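Local coordinates for transcriptional repressor PadR (Bacillus cereus, PDB 6JYI), which is a PadR-like transcriptional regulator that binds DNA and probably controls transcription of its target genes, at the interface of chains A and B. Numbering follows the deposited sequence. Chains: chain A/B, Transcriptional repressor PadR.

The interface of chains A and B. Residues chain A 34, 38, 139, 150, 153; chain B 103, 106-107.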
loop_
_atom_site.group_PDB
_atom_site.type_symbol
_atom_site.label_atom_id
_atom_site.label_comp_id
_atom_site.label_asym_id
_atom_site.label_seq_id
_atom_site.Cartn_x
_atom_site.Cartn_y
_atom_site.Cartn_z
ATOM N N VAL A 34 0.964 -8.556 -11.113
ATOM C CA VAL A 34 -0.331 -8.427 -10.461
ATOM C C VAL A 34 -0.158 -7.971 -9.013
ATOM O O VAL A 34 -0.665 -6.908 -8.634
ATOM C CB VAL A 34 -1.080 -9.782 -10.467
ATOM C CG1 VAL A 34 -2.274 -9.750 -9.569
ATOM C CG2 VAL A 34 -1.455 -10.199 -11.887
ATOM N N PHE A 38 -1.246 -4.678 -5.286
ATOM C CA PHE A 38 -2.067 -4.776 -4.089
ATOM C C PHE A 38 -1.513 -5.623 -2.936
ATOM O O PHE A 38 -2.128 -5.661 -1.876
ATOM C CB PHE A 38 -3.507 -5.166 -4.461
ATOM C CG PHE A 38 -3.648 -6.555 -4.998
ATOM C CD1 PHE A 38 -3.657 -7.634 -4.138
ATOM C CD2 PHE A 38 -3.823 -6.769 -6.375
ATOM C CE1 PHE A 38 -3.774 -8.928 -4.619
ATOM C CE2 PHE A 38 -3.975 -8.068 -6.865
ATOM C CZ PHE A 38 -3.930 -9.136 -5.998
ATOM N N TYR A 139 -3.890 -9.246 -16.362
ATOM C CA TYR A 139 -4.984 -10.096 -15.839
ATOM C C TYR A 139 -5.494 -11.072 -16.905
ATOM O O TYR A 139 -5.837 -12.193 -16.598
ATOM C CB TYR A 139 -6.139 -9.254 -15.285
ATOM C CG TYR A 139 -6.044 -8.906 -13.826
ATOM C CD1 TYR A 139 -5.076 -8.033 -13.359
ATOM C CD2 TYR A 139 -6.936 -9.436 -12.911
ATOM C CE1 TYR A 139 -5.023 -7.674 -12.025
ATOM C CE2 TYR A 139 -6.873 -9.101 -11.560
ATOM C CZ TYR A 139 -5.918 -8.216 -11.132
ATOM O OH TYR A 139 -5.855 -7.876 -9.804
ATOM N N GLU A 150 -12.948 -12.087 -9.128
ATOM C CA GLU A 150 -11.539 -11.816 -9.500
ATOM C C GLU A 150 -11.387 -10.480 -10.207
ATOM O O GLU A 150 -10.385 -9.784 -10.049
ATOM C CB GLU A 150 -10.989 -12.925 -10.385
ATOM C CG GLU A 150 -10.882 -14.270 -9.645
ATOM C CD GLU A 150 -10.436 -15.405 -10.549
ATOM O OE1 GLU A 150 -10.896 -15.426 -11.717
ATOM O OE2 GLU A 150 -9.687 -16.307 -10.061
ATOM N N SER A 153 -10.698 -7.060 -8.015
ATOM C CA SER A 153 -9.338 -6.581 -7.680
ATOM C C SER A 153 -8.779 -5.697 -8.765
ATOM O O SER A 153 -8.219 -4.643 -8.481
ATOM C CB SER A 153 -8.342 -7.724 -7.317
ATOM O OG SER A 153 -8.093 -8.619 -8.371
ATOM N N LEU B 103 -8.183 -6.654 -1.401
ATOM C CA LEU B 103 -8.048 -6.940 -2.815
ATOM C C LEU B 103 -7.533 -8.359 -3.024
ATOM O O LEU B 103 -7.867 -9.005 -4.014
ATOM C CB LEU B 103 -7.178 -5.909 -3.527
ATOM C CG LEU B 103 -7.832 -4.507 -3.648
ATOM C CD1 LEU B 103 -6.899 -3.416 -4.209
ATOM C CD2 LEU B 103 -9.171 -4.558 -4.426
HETATM N N MSE B 106 -10.508 -10.669 -2.804
HETATM C CA MSE B 106 -11.168 -10.614 -4.122
HETATM C C MSE B 106 -10.404 -11.435 -5.151
HETATM O O MSE B 106 -10.999 -12.228 -5.854
HETATM C CB MSE B 106 -11.283 -9.187 -4.612
HETATM C CG MSE B 106 -12.175 -8.285 -3.759
HETATM SE SE MSE B 106 -14.030 -8.794 -3.450
HETATM C CE MSE B 106 -13.846 -9.750 -1.783
ATOM N N TYR B 107 -9.095 -11.242 -5.237
ATOM C CA TYR B 107 -8.279 -11.976 -6.171
ATOM C C TYR B 107 -8.459 -13.496 -6.007
ATOM O O TYR B 107 -8.519 -14.211 -6.999
ATOM C CB TYR B 107 -6.818 -11.597 -6.031
ATOM C CG TYR B 107 -5.969 -12.085 -7.131
ATOM C CD1 TYR B 107 -5.841 -11.357 -8.303
ATOM C CD2 TYR B 107 -5.295 -13.287 -7.041
ATOM C CE1 TYR B 107 -5.078 -11.802 -9.345
ATOM C CE2 TYR B 107 -4.511 -13.756 -8.124
ATOM C CZ TYR B 107 -4.411 -13.016 -9.245
ATOM O OH TYR B 107 -3.635 -13.437 -10.308
HETATM O O HOH W 1 -10.027 -16.664 -7.271
#
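B:Tyr107, at the end of helix 101-107, packs its ring against A:Val34, A:Phe38, A:Tyr139 and A:Ser153. With CG anti to the backbone N (chi1 -168°), the ring is turned so that its CD1-CE1 side meets chain A. A:Val34 comes from the opposite direction and sets CG1 3.5 Å from B:Tyr107 CE1. A:Phe38 crosses B:Tyr107 at about a right angle, its CZ 3.7 Å from B:Tyr107 CD1. A:Tyr139 crosses it obliquely, bringing CE2 and OH towards CE1 and CD1. A:Ser153 OG lies 3.5 Å from B:Tyr107 CD1, in plane at the edge of both tyrosine rings.

That hydroxyl is fixed from within chain A: A:Ser153 OG hydrogen-bonds to A:Tyr139 OH at 2.8 Å and donates to the helical carbonyl A:Glu150 O at 3.1 Å. The latter bond has a C=O...donor angle of 153°, the donor tilted 15° from the carbonyl plane. One turn earlier in chain B, B:Leu103 bridges two elements of chain A, with CD1 against A:Phe38 CB and CD2 3.8 Å from A:Ser153 CA. Its carbonyl O stands over one face of the phenylalanine ring, towards the rim. Water 1 lies 2.8 Å from A:Glu150 OE2 and also reaches B:Tyr107 O, adding a polar bridge.

Repeated by the two-fold axis, this largely hydrophobic contact helps hold together the dimer expected of the PadR family and may help orient the winged helix-turn-helix DNA-binding domain, to which helix 24-35 belongs.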